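Local atomic coordinates of exoenzyme S synthesis protein C (Pseudomonas aeruginosa, PDB entry 3KXY), a protein that binds and inhibits the antiactivator ExsD, thereby allowing ExsA-mediated transcription of type III secretion genes. Residues S24-S32 with G40-E48; A56-G65 with A122-A132. The protein carries 2 engineered substitutions. All coordinates share one frame; numbering follows the deposited sequence.

Overall arrangement
Contacts 1 and 2 lie on opposite sides of the chain's centre, about 24 Å apart between their own centres, yet both build on the same antiparallel sheet. In contact 1 (24-32 with 40-48) an outer strand of the chain pairs with its hairpin partner; contact 2 (56-65 with 122-132) lays the C-terminal helix against strand 51-60 and the tail against residues 63-65. Strands 39-46 and 51-60 are neighbours, joined where the two contacts touch by a probable hydrogen bond between D57 and G40. Each contact is partly buried. Backbone bonds set the register of the first, whereas aliphatic packing dominates the second, where one backbone bond secures the more exposed tail.

Contact 1 (S24-S32 with G40-E48)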
ATOM      1  N   SER J  24      16.848 -16.511   5.475  1.00 81.27           N
ATOM      2  CA  SER J  24      15.740 -16.766   6.391  1.00 82.48           C
ATOM      3  C   SER J  24      15.266 -15.486   7.074  1.00 81.38           C
ATOM      4  O   SER J  24      15.913 -14.442   6.977  1.00 81.87           O
ATOM      5  CB  SER J  24      16.143 -17.811   7.435  1.00 82.44           C
ATOM      6  OG  SER J  24      17.361 -17.458   8.067  1.00 85.96           O
ATOM      7  N   LEU J  25      14.132 -15.575   7.762  1.00 79.87           N
ATOM      8  CA  LEU J  25      13.553 -14.421   8.442  1.00 76.79           C
ATOM      9  C   LEU J  25      14.066 -14.287   9.874  1.00 81.96           C
ATOM     10  O   LEU J  25      14.509 -15.264  10.481  1.00 78.25           O
ATOM     11  CB  LEU J  25      12.026 -14.514   8.436  1.00 70.57           C
ATOM     12  CG  LEU J  25      11.351 -14.559   7.064  1.00 71.04           C
ATOM     13  CD1 LEU J  25       9.857 -14.792   7.208  1.00 71.43           C
ATOM     14  CD2 LEU J  25      11.623 -13.284   6.279  1.00 69.97           C
ATOM     15  N   ASP J  26      14.003 -13.069  10.405  1.00 88.86           N
ATOM     16  CA  ASP J  26      14.439 -12.788  11.770  1.00 92.78           C
ATOM     17  C   ASP J  26      13.465 -13.342  12.801  1.00 96.86           C
ATOM     18  O   ASP J  26      12.484 -14.002  12.456  1.00 98.21           O
ATOM     19  CB  ASP J  26      14.573 -11.280  11.989  1.00 91.71           C
ATOM     20  CG  ASP J  26      15.850 -10.715  11.407  1.00 95.97           C
ATOM     21  OD1 ASP J  26      16.156  -9.539  11.694  1.00 92.37           O
ATOM     22  OD2 ASP J  26      16.548 -11.444  10.672  1.00104.26           O
ATOM     23  N   GLU J  27      13.746 -13.063  14.069  1.00 98.46           N
ATOM     24  CA  GLU J  27      12.812 -13.366  15.141  1.00102.37           C
ATOM     25  C   GLU J  27      11.610 -12.448  14.975  1.00 99.99           C
ATOM     26  O   GLU J  27      10.493 -12.784  15.370  1.00100.62           O
ATOM     27  CB  GLU J  27      13.463 -13.140  16.507  1.00114.31           C
ATOM     28  CG  GLU J  27      14.824 -13.804  16.673  1.00124.02           C
ATOM     29  CD  GLU J  27      15.931 -13.070  15.935  1.00128.43           C
ATOM     30  OE1 GLU J  27      15.741 -11.881  15.600  1.00127.93           O
ATOM     31  OE2 GLU J  27      16.994 -13.680  15.692  1.00129.92           O
ATOM     32  N   GLU J  28      11.856 -11.284  14.383  1.00 98.21           N
ATOM     33  CA  GLU J  28      10.803 -10.334  14.054  1.00 98.70           C
ATOM     34  C   GLU J  28      10.228 -10.637  12.676  1.00 92.89           C
ATOM     35  O   GLU J  28       9.298  -9.970  12.220  1.00 90.34           O
ATOM     36  CB  GLU J  28      11.346  -8.904  14.086  1.00105.11           C
ATOM     37  CG  GLU J  28      11.601  -8.365  15.482  1.00113.42           C
ATOM     38  CD  GLU J  28      10.316  -8.071  16.231  1.00120.97           C
ATOM     39  OE1 GLU J  28       9.260  -7.949  15.575  1.00120.57           O
ATOM     40  OE2 GLU J  28      10.362  -7.958  17.474  1.00125.39           O
ATOM     41  N   GLY J  29      10.791 -11.644  12.018  1.00 89.02           N
ATOM     42  CA  GLY J  29      10.342 -12.040  10.696  1.00 84.03           C
ATOM     43  C   GLY J  29      10.790 -11.073   9.617  1.00 80.44           C
ATOM     44  O   GLY J  29      10.001 -10.678   8.758  1.00 78.30           O
ATOM     45  N   MET J  30      12.062 -10.691   9.662  1.00 80.73           N
ATOM     46  CA  MET J  30      12.606  -9.738   8.703  1.00 80.52           C
ATOM     47  C   MET J  30      13.885 -10.254   8.050  1.00 78.89           C
ATOM     48  O   MET J  30      14.609 -11.063   8.629  1.00 74.26           O
ATOM     49  CB  MET J  30      12.873  -8.388   9.379  1.00 83.80           C
ATOM     50  CG  MET J  30      11.636  -7.736   9.978  1.00 83.21           C
ATOM     51  SD  MET J  30      11.999  -6.193  10.840  1.00123.50           S
ATOM     52  CE  MET J  30      12.671  -5.200   9.510  1.00 63.00           C
ATOM     53  N   ALA J  31      14.151  -9.779   6.837  1.00 79.64           N
ATOM     54  CA  ALA J  31      15.365 -10.134   6.110  1.00 73.36           C
ATOM     55  C   ALA J  31      15.664  -9.059   5.074  1.00 67.86           C
ATOM     56  O   ALA J  31      14.777  -8.651   4.327  1.00 65.25           O
ATOM     57  CB  ALA J  31      15.210 -11.489   5.444  1.00 66.88           C
ATOM     58  N   SER J  32      16.909  -8.599   5.030  1.00 71.54           N
ATOM     59  CA  SER J  32      17.278  -7.516   4.127  1.00 73.84           C
ATOM     60  C   SER J  32      18.332  -7.929   3.106  1.00 70.27           C
ATOM     61  O   SER J  32      19.180  -8.779   3.379  1.00 69.03           O
ATOM     62  CB  SER J  32      17.752  -6.293   4.914  1.00 82.65           C
ATOM     63  OG  SER J  32      16.701  -5.752   5.696  1.00 88.39           O
ATOM     64  N   GLY J  40      18.604  -1.110  -1.417  1.00 80.76           N
ATOM     65  CA  GLY J  40      18.345  -2.008  -0.307  1.00 76.52           C
ATOM     66  C   GLY J  40      16.889  -2.430  -0.239  1.00 72.78           C
ATOM     67  O   GLY J  40      15.985  -1.603  -0.356  1.00 73.43           O
ATOM     68  N   VAL J  41      16.663  -3.725  -0.049  1.00 68.22           N
ATOM     69  CA  VAL J  41      15.311  -4.263   0.035  1.00 66.15           C
ATOM     70  C   VAL J  41      15.132  -5.055   1.327  1.00 68.14           C
ATOM     71  O   VAL J  41      15.994  -5.845   1.703  1.00 68.42           O
ATOM     72  CB  VAL J  41      14.985  -5.160  -1.178  1.00 61.01           C
ATOM     73  CG1 VAL J  41      13.629  -5.831  -1.006  1.00 55.15           C
ATOM     74  CG2 VAL J  41      15.027  -4.347  -2.464  1.00 58.77           C
ATOM     75  N   THR J  42      14.012  -4.834   2.007  1.00 70.30           N
ATOM     76  CA  THR J  42      13.739  -5.523   3.262  1.00 74.65           C
ATOM     77  C   THR J  42      12.439  -6.320   3.190  1.00 70.44           C
ATOM     78  O   THR J  42      11.421  -5.822   2.709  1.00 68.91           O
ATOM     79  CB  THR J  42      13.680  -4.538   4.449  1.00 77.24           C
ATOM     80  OG1 THR J  42      14.920  -3.827   4.544  1.00 76.79           O
ATOM     81  CG2 THR J  42      13.429  -5.280   5.753  1.00 75.85           C
ATOM     82  N   LEU J  43      12.487  -7.561   3.665  1.00 67.96           N
ATOM     83  CA  LEU J  43      11.319  -8.432   3.673  1.00 69.65           C
ATOM     84  C   LEU J  43      10.668  -8.428   5.051  1.00 76.91           C
ATOM     85  O   LEU J  43      11.348  -8.562   6.067  1.00 77.95           O
ATOM     86  CB  LEU J  43      11.712  -9.861   3.291  1.00 66.38           C
ATOM     87  CG  LEU J  43      12.663 -10.032   2.103  1.00 64.45           C
ATOM     88  CD1 LEU J  43      12.990 -11.502   1.893  1.00 62.72           C
ATOM     89  CD2 LEU J  43      12.081  -9.424   0.838  1.00 62.54           C
ATOM     90  N   LEU J  44       9.348  -8.277   5.077  1.00 81.64           N
ATOM     91  CA  LEU J  44       8.603  -8.211   6.329  1.00 85.55           C
ATOM     92  C   LEU J  44       7.426  -9.177   6.321  1.00 85.52           C
ATOM     93  O   LEU J  44       6.458  -8.977   5.588  1.00 90.13           O
ATOM     94  CB  LEU J  44       8.090  -6.790   6.557  1.00 90.66           C
ATOM     95  CG  LEU J  44       9.145  -5.708   6.779  1.00 92.02           C
ATOM     96  CD1 LEU J  44       8.641  -4.355   6.302  1.00 95.33           C
ATOM     97  CD2 LEU J  44       9.540  -5.657   8.243  1.00 89.36           C
ATOM     98  N   LEU J  45       7.507 -10.222   7.138  1.00 80.25           N
ATOM     99  CA  LEU J  45       6.414 -11.183   7.239  1.00 77.07           C
ATOM    100  C   LEU J  45       5.437 -10.804   8.348  1.00 83.16           C
ATOM    101  O   LEU J  45       5.808 -10.734   9.521  1.00 85.98           O
ATOM    102  CB  LEU J  45       6.947 -12.595   7.477  1.00 71.27           C
ATOM    103  CG  LEU J  45       5.871 -13.660   7.707  1.00 67.90           C
ATOM    104  CD1 LEU J  45       4.945 -13.759   6.505  1.00 63.96           C
ATOM    105  CD2 LEU J  45       6.499 -15.010   8.014  1.00 71.96           C
ATOM    106  N   LEU J  46       4.188 -10.557   7.966  1.00 81.40           N
ATOM    107  CA  LEU J  46       3.137 -10.270   8.931  1.00 84.29           C
ATOM    108  C   LEU J  46       2.261 -11.502   9.121  1.00 86.73           C
ATOM    109  O   LEU J  46       1.274 -11.686   8.410  1.00 87.70           O
ATOM    110  CB  LEU J  46       2.290  -9.089   8.462  1.00 86.65           C
ATOM    111  CG  LEU J  46       3.040  -7.793   8.148  1.00 87.91           C
ATOM    112  CD1 LEU J  46       2.061  -6.680   7.809  1.00 86.63           C
ATOM    113  CD2 LEU J  46       3.925  -7.391   9.317  1.00 92.87           C
ATOM    114  N   ALA J  47       2.628 -12.347  10.079  1.00 89.86           N
ATOM    115  CA  ALA J  47       1.917 -13.600  10.312  1.00 96.68           C
ATOM    116  C   ALA J  47       0.455 -13.366  10.678  1.00105.69           C
ATOM    117  O   ALA J  47      -0.407 -14.196  10.386  1.00108.05           O
ATOM    118  CB  ALA J  47       2.612 -14.413  11.393  1.00 96.67           C
ATOM    119  N   GLU J  48       0.184 -12.231  11.313  1.00110.67           N
ATOM    120  CA  GLU J  48      -1.166 -11.896  11.752  1.00115.75           C
ATOM    121  C   GLU J  48      -2.100 -11.702  10.562  1.00114.45           C
ATOM    122  O   GLU J  48      -3.180 -12.289  10.505  1.00116.02           O
ATOM    123  CB  GLU J  48      -1.150 -10.628  12.609  1.00123.11           C
ATOM    124  CG  GLU J  48       0.052 -10.508  13.534  1.00129.08           C
ATOM    125  CD  GLU J  48       1.305 -10.054  12.807  1.00129.92           C
ATOM    126  OE1 GLU J  48       1.180  -9.504  11.692  1.00130.56           O
ATOM    127  OE2 GLU J  48       2.414 -10.242  13.350  1.00128.10           O
TER
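The antiparallel hairpin of strands 30-35 and 39-46, at the sheet edge of this CesT-family chaperone fold, joins A31 and L43 as a hydrogen-bonded pair, flanked by the non-hydrogen-bonded pairs M30-L44 and S32-T42. L43 N reaches A31 O at 2.6 Å, and A31 N returns a bond to L43 O at 3.2 Å. Just before the first strand begins, G29 O accepts a nearly straight bond from L45 N (3.0 Å, 178° at the hydrogen); glycine suits this turn because its backbone has a positive phi. On the face carrying M30, S32, T42 and L44, S32 OG lies 2.9 Å from T42 OG1. M30 and L44 lie side by side: the thioether chain bends at chi3 (61°), and L44 CD2 sits in the bend, 3.4 Å from both CG and CE of M30. On the other side, L25 crosses L45 at about a right angle, CD1 3.5 Å from L45 CD2. A strand from a chain of a different protein pairs antiparallel with S32, extending the sheet. Backbone bonds thus fix the register, L25 and L43 turn apolar surface to L11 of helix 3-18, and the hydroxyls of S32 and T42, on buried residues, share one hydrogen bond, either able to donate.

Contact 2 (A56-G65 with A122-A132); sequences ADVVGIDVLG and AEFWQRLLPCA. Engineered in segment 56-65: V59 (natural residue Ala). Engineered in segment 122-132: A132 (natural residue Asp).
Strand 56-60 and helix 122-128 run nearly parallel, at 5° with their axes 6.8 Å apart at closest approach, placing the C-terminal helix on the antiparallel sheet of this CesT-family chaperone fold. At the start of the segments two alanines meet, A56 CB 4.3 Å from A122 CB, their small size suiting a close strand-helix approach. V58 lies over the helix backbone, its CG1, anti to the backbone N (chi1 -179°), resting 3.7 Å from W125 CB, while the indole leads away to an edge-to-face stack with F86. Q126 extends across the strand, CG passing V58 O at 3.1 Å, beside CG1 of V59. V59, an engineered residue (Ala in the natural protein), crosses L129 at about a right angle and places CG2 3.7 Å from L129 CD1. Farther on, L64 brings CD2 to 3.5 Å from L129 CB, a branched tip against the root of another leucine. V63 CG1 touches both P130 CB and, at 3.8 Å, CB of A132, also engineered (natural Asp). C131 N donates to V63 O nearly along the C=O axis at 3.2 Å. The helix is therefore held to the strand largely by branched aliphatic groups, which give close packing but little directionality, and the C131-V63 bond supplies a directional link between the C-terminal tail and V63.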
ATOM      1  N   ALA J  56      11.609  -1.018  -0.263  1.00 89.15           N
ATOM      2  CA  ALA J  56      12.694  -0.741  -1.193  1.00 87.16           C
ATOM      3  C   ALA J  56      13.176   0.700  -1.072  1.00 89.96           C
ATOM      4  O   ALA J  56      12.407   1.638  -1.274  1.00 92.62           O
ATOM      5  CB  ALA J  56      12.256  -1.035  -2.618  1.00 84.10           C
ATOM      6  N   ASP J  57      14.451   0.867  -0.737  1.00 89.55           N
ATOM      7  CA  ASP J  57      15.050   2.195  -0.653  1.00 91.55           C
ATOM      8  C   ASP J  57      15.302   2.753  -2.050  1.00 86.44           C
ATOM      9  O   ASP J  57      16.006   2.142  -2.855  1.00 85.16           O
ATOM     10  CB  ASP J  57      16.357   2.153   0.144  1.00 98.59           C
ATOM     11  CG  ASP J  57      16.139   1.809   1.607  1.00104.53           C
ATOM     12  OD1 ASP J  57      14.972   1.632   2.014  1.00107.06           O
ATOM     13  OD2 ASP J  57      17.139   1.718   2.352  1.00105.69           O
ATOM     14  N   VAL J  58      14.724   3.915  -2.330  1.00 82.10           N
ATOM     15  CA  VAL J  58      14.845   4.539  -3.642  1.00 75.06           C
ATOM     16  C   VAL J  58      15.951   5.592  -3.674  1.00 73.10           C
ATOM     17  O   VAL J  58      17.015   5.365  -4.249  1.00 71.11           O
ATOM     18  CB  VAL J  58      13.514   5.173  -4.083  1.00 75.30           C
ATOM     19  CG1 VAL J  58      13.656   5.803  -5.459  1.00 76.85           C
ATOM     20  CG2 VAL J  58      12.408   4.130  -4.080  1.00 73.47           C
ATOM     21  N   VAL J  59      15.698   6.743  -3.055  1.00 74.89           N
ATOM     22  CA  VAL J  59      16.678   7.827  -3.028  1.00 80.82           C
ATOM     23  C   VAL J  59      16.774   8.515  -1.670  1.00 90.20           C
ATOM     24  O   VAL J  59      15.918   8.332  -0.804  1.00 91.76           O
ATOM     25  CB  VAL J  59      16.367   8.905  -4.082  1.00 76.53           C
ATOM     26  CG1 VAL J  59      16.820   8.453  -5.455  1.00 78.81           C
ATOM     27  CG2 VAL J  59      14.883   9.243  -4.074  1.00 73.79           C
ATOM     28  N   GLY J  60      17.824   9.312  -1.500  1.00 94.06           N
ATOM     29  CA  GLY J  60      17.999  10.105  -0.299  1.00 98.06           C
ATOM     30  C   GLY J  60      17.396  11.486  -0.471  1.00 99.54           C
ATOM     31  O   GLY J  60      17.432  12.056  -1.562  1.00102.92           O
ATOM     32  N   ILE J  61      16.842  12.025   0.610  1.00 96.97           N
ATOM     33  CA  ILE J  61      16.156  13.311   0.559  1.00100.14           C
ATOM     34  C   ILE J  61      17.121  14.468   0.300  1.00104.77           C
ATOM     35  O   ILE J  61      16.712  15.543  -0.140  1.00104.16           O
ATOM     36  CB  ILE J  61      15.372  13.575   1.862  1.00105.01           C
ATOM     37  CG1 ILE J  61      14.425  14.765   1.689  1.00110.98           C
ATOM     38  CG2 ILE J  61      16.327  13.793   3.028  1.00106.74           C
ATOM     39  CD1 ILE J  61      13.614  15.082   2.924  1.00113.79           C
ATOM     40  N   ASP J  62      18.403  14.239   0.564  1.00110.94           N
ATOM     41  CA  ASP J  62      19.415  15.280   0.402  1.00119.94           C
ATOM     42  C   ASP J  62      19.690  15.622  -1.064  1.00119.36           C
ATOM     43  O   ASP J  62      20.149  16.721  -1.375  1.00123.80           O
ATOM     44  CB  ASP J  62      20.714  14.891   1.115  1.00124.85           C
ATOM     45  CG  ASP J  62      21.278  13.569   0.629  1.00124.88           C
ATOM     46  OD1 ASP J  62      22.396  13.208   1.052  1.00127.75           O
ATOM     47  OD2 ASP J  62      20.606  12.887  -0.174  1.00121.84           O
ATOM     48  N   VAL J  63      19.407  14.680  -1.959  1.00114.44           N
ATOM     49  CA  VAL J  63      19.628  14.894  -3.385  1.00114.31           C
ATOM     50  C   VAL J  63      18.334  15.325  -4.073  1.00114.57           C
ATOM     51  O   VAL J  63      18.315  15.592  -5.275  1.00115.95           O
ATOM     52  CB  VAL J  63      20.175  13.625  -4.072  1.00109.36           C
ATOM     53  CG1 VAL J  63      20.691  13.953  -5.464  1.00108.55           C
ATOM     54  CG2 VAL J  63      21.280  13.007  -3.233  1.00109.81           C
ATOM     55  N   LEU J  64      17.256  15.397  -3.298  1.00110.52           N
ATOM     56  CA  LEU J  64      15.949  15.757  -3.836  1.00106.53           C
ATOM     57  C   LEU J  64      15.586  17.207  -3.539  1.00112.35           C
ATOM     58  O   LEU J  64      15.730  17.675  -2.410  1.00117.77           O
ATOM     59  CB  LEU J  64      14.868  14.836  -3.270  1.00101.00           C
ATOM     60  CG  LEU J  64      15.048  13.339  -3.512  1.00 98.03           C
ATOM     61  CD1 LEU J  64      13.896  12.562  -2.896  1.00 95.05           C
ATOM     62  CD2 LEU J  64      15.160  13.052  -4.999  1.00 97.99           C
ATOM     63  N   GLY J  65      15.113  17.914  -4.560  1.00113.15           N
ATOM     64  CA  GLY J  65      14.588  19.253  -4.374  1.00117.54           C
ATOM     65  C   GLY J  65      13.189  19.166  -3.799  1.00120.35           C
ATOM     66  O   GLY J  65      12.478  18.193  -4.038  1.00119.07           O
ATOM     67  N   ALA J 122      12.120   0.982  -8.501  1.00 65.93           N
ATOM     68  CA  ALA J 122      12.994   1.616  -7.523  1.00 64.66           C
ATOM     69  C   ALA J 122      14.213   2.232  -8.198  1.00 65.45           C
ATOM     70  O   ALA J 122      14.615   3.349  -7.873  1.00 67.99           O
ATOM     71  CB  ALA J 122      13.424   0.612  -6.466  1.00 66.05           C
ATOM     72  N   GLU J 123      14.798   1.499  -9.138  1.00 67.27           N
ATOM     73  CA  GLU J 123      15.962   1.982  -9.870  1.00 70.15           C
ATOM     74  C   GLU J 123      15.584   3.133 -10.790  1.00 69.78           C
ATOM     75  O   GLU J 123      16.396   4.016 -11.064  1.00 72.19           O
ATOM     76  CB  GLU J 123      16.595   0.849 -10.679  1.00 70.11           C
ATOM     77  CG  GLU J 123      17.178  -0.261  -9.825  1.00 72.04           C
ATOM     78  CD  GLU J 123      17.810  -1.362 -10.648  1.00 74.36           C
ATOM     79  OE1 GLU J 123      17.423  -1.525 -11.824  1.00 69.17           O
ATOM     80  OE2 GLU J 123      18.695  -2.065 -10.117  1.00 81.69           O
ATOM     81  N   PHE J 124      14.342   3.115 -11.261  1.00 68.16           N
ATOM     82  CA  PHE J 124      13.840   4.146 -12.160  1.00 69.49           C
ATOM     83  C   PHE J 124      13.641   5.474 -11.435  1.00 76.06           C
ATOM     84  O   PHE J 124      14.072   6.522 -11.916  1.00 80.35           O
ATOM     85  CB  PHE J 124      12.531   3.689 -12.808  1.00 70.30           C
ATOM     86  CG  PHE J 124      11.896   4.725 -13.687  1.00 74.31           C
ATOM     87  CD1 PHE J 124      12.320   4.897 -14.992  1.00 74.47           C
ATOM     88  CD2 PHE J 124      10.867   5.520 -13.211  1.00 75.55           C
ATOM     89  CE1 PHE J 124      11.735   5.847 -15.803  1.00 77.16           C
ATOM     90  CE2 PHE J 124      10.279   6.471 -14.018  1.00 76.79           C
ATOM     91  CZ  PHE J 124      10.713   6.635 -15.316  1.00 77.37           C
ATOM     92  N   TRP J 125      12.990   5.425 -10.277  1.00 75.34           N
ATOM     93  CA  TRP J 125      12.764   6.626  -9.478  1.00 75.13           C
ATOM     94  C   TRP J 125      14.041   7.081  -8.778  1.00 79.90           C
ATOM     95  O   TRP J 125      14.135   8.218  -8.318  1.00 84.84           O
ATOM     96  CB  TRP J 125      11.649   6.399  -8.456  1.00 75.76           C
ATOM     97  CG  TRP J 125      10.296   6.199  -9.075  1.00 78.07           C
ATOM     98  CD1 TRP J 125       9.677   5.008  -9.325  1.00 77.13           C
ATOM     99  CD2 TRP J 125       9.397   7.220  -9.526  1.00 79.75           C
ATOM    100  NE1 TRP J 125       8.448   5.225  -9.902  1.00 76.42           N
ATOM    101  CE2 TRP J 125       8.253   6.575 -10.036  1.00 76.92           C
ATOM    102  CE3 TRP J 125       9.449   8.617  -9.547  1.00 81.01           C
ATOM    103  CZ2 TRP J 125       7.171   7.278 -10.561  1.00 75.14           C
ATOM    104  CZ3 TRP J 125       8.372   9.314 -10.069  1.00 78.19           C
ATOM    105  CH2 TRP J 125       7.250   8.644 -10.568  1.00 74.46           C
ATOM    106  N   GLN J 126      15.022   6.188  -8.697  1.00 80.67           N
ATOM    107  CA  GLN J 126      16.316   6.529  -8.115  1.00 79.07           C
ATOM    108  C   GLN J 126      17.149   7.337  -9.105  1.00 76.67           C
ATOM    109  O   GLN J 126      17.998   8.137  -8.712  1.00 69.16           O
ATOM    110  CB  GLN J 126      17.072   5.266  -7.700  1.00 79.59           C
ATOM    111  CG  GLN J 126      18.426   5.531  -7.055  1.00 79.29           C
ATOM    112  CD  GLN J 126      19.171   4.255  -6.708  1.00 76.59           C
ATOM    113  OE1 GLN J 126      19.021   3.231  -7.376  1.00 71.65           O
ATOM    114  NE2 GLN J 126      19.986   4.313  -5.660  1.00 78.57           N
ATOM    115  N   ARG J 127      16.895   7.120 -10.391  1.00 78.50           N
ATOM    116  CA  ARG J 127      17.633   7.797 -11.448  1.00 78.25           C
ATOM    117  C   ARG J 127      16.892   9.042 -11.931  1.00 81.32           C
ATOM    118  O   ARG J 127      17.481   9.922 -12.557  1.00 84.33           O
ATOM    119  CB  ARG J 127      17.880   6.840 -12.618  1.00 75.93           C
ATOM    120  CG  ARG J 127      18.742   7.414 -13.732  1.00 80.73           C
ATOM    121  CD  ARG J 127      18.960   6.409 -14.856  1.00 85.90           C
ATOM    122  NE  ARG J 127      19.736   5.248 -14.425  1.00 92.30           N
ATOM    123  CZ  ARG J 127      19.211   4.058 -14.140  1.00 94.67           C
ATOM    124  NH1 ARG J 127      17.904   3.862 -14.244  1.00 94.58           N
ATOM    125  NH2 ARG J 127      19.998   3.061 -13.755  1.00 92.78           N
ATOM    126  N   LEU J 128      15.600   9.114 -11.626  1.00 81.69           N
ATOM    127  CA  LEU J 128      14.761  10.213 -12.095  1.00 83.58           C
ATOM    128  C   LEU J 128      14.608  11.340 -11.072  1.00 85.82           C
ATOM    129  O   LEU J 128      14.750  12.515 -11.409  1.00 86.98           O
ATOM    130  CB  LEU J 128      13.380   9.690 -12.497  1.00 84.12           C
ATOM    131  CG  LEU J 128      12.363  10.747 -12.933  1.00 90.65           C
ATOM    132  CD1 LEU J 128      12.911  11.576 -14.084  1.00 95.15           C
ATOM    133  CD2 LEU J 128      11.040  10.096 -13.313  1.00 89.56           C
ATOM    134  N   LEU J 129      14.319  10.975  -9.827  1.00 86.47           N
ATOM    135  CA  LEU J 129      14.013  11.950  -8.779  1.00 88.07           C
ATOM    136  C   LEU J 129      15.112  12.978  -8.483  1.00 91.99           C
ATOM    137  O   LEU J 129      14.820  14.165  -8.335  1.00 96.15           O
ATOM    138  CB  LEU J 129      13.593  11.241  -7.488  1.00 86.60           C
ATOM    139  CG  LEU J 129      12.232  10.545  -7.521  1.00 85.49           C
ATOM    140  CD1 LEU J 129      11.938   9.891  -6.181  1.00 85.11           C
ATOM    141  CD2 LEU J 129      11.137  11.533  -7.890  1.00 86.41           C
ATOM    142  N   PRO J 130      16.375  12.529  -8.381  1.00 90.62           N
ATOM    143  CA  PRO J 130      17.465  13.467  -8.081  1.00 91.55           C
ATOM    144  C   PRO J 130      17.458  14.680  -9.007  1.00 95.85           C
ATOM    145  O   PRO J 130      17.269  14.532 -10.214  1.00 93.28           O
ATOM    146  CB  PRO J 130      18.719  12.625  -8.324  1.00 87.20           C
ATOM    147  CG  PRO J 130      18.288  11.233  -8.040  1.00 84.74           C
ATOM    148  CD  PRO J 130      16.860  11.142  -8.502  1.00 85.72           C
ATOM    149  N   CYS J 131      17.661  15.866  -8.444  1.00103.92           N
ATOM    150  CA  CYS J 131      17.670  17.096  -9.230  1.00112.50           C
ATOM    151  C   CYS J 131      19.072  17.690  -9.309  1.00116.94           C
ATOM    152  O   CYS J 131      19.298  18.683 -10.001  1.00117.37           O
ATOM    153  CB  CYS J 131      16.707  18.121  -8.629  1.00117.73           C
ATOM    154  SG  CYS J 131      17.192  18.731  -6.995  1.00119.24           S
ATOM    155  N   ALA J 132      20.009  17.075  -8.596  1.00121.46           N
ATOM    156  CA  ALA J 132      21.382  17.565  -8.543  1.00128.84           C
ATOM    157  C   ALA J 132      22.055  17.532  -9.912  1.00132.01           C
ATOM    158  O   ALA J 132      23.020  18.260 -10.155  1.00138.27           O
ATOM    159  CB  ALA J 132      22.192  16.764  -7.531  1.00128.51           C
TER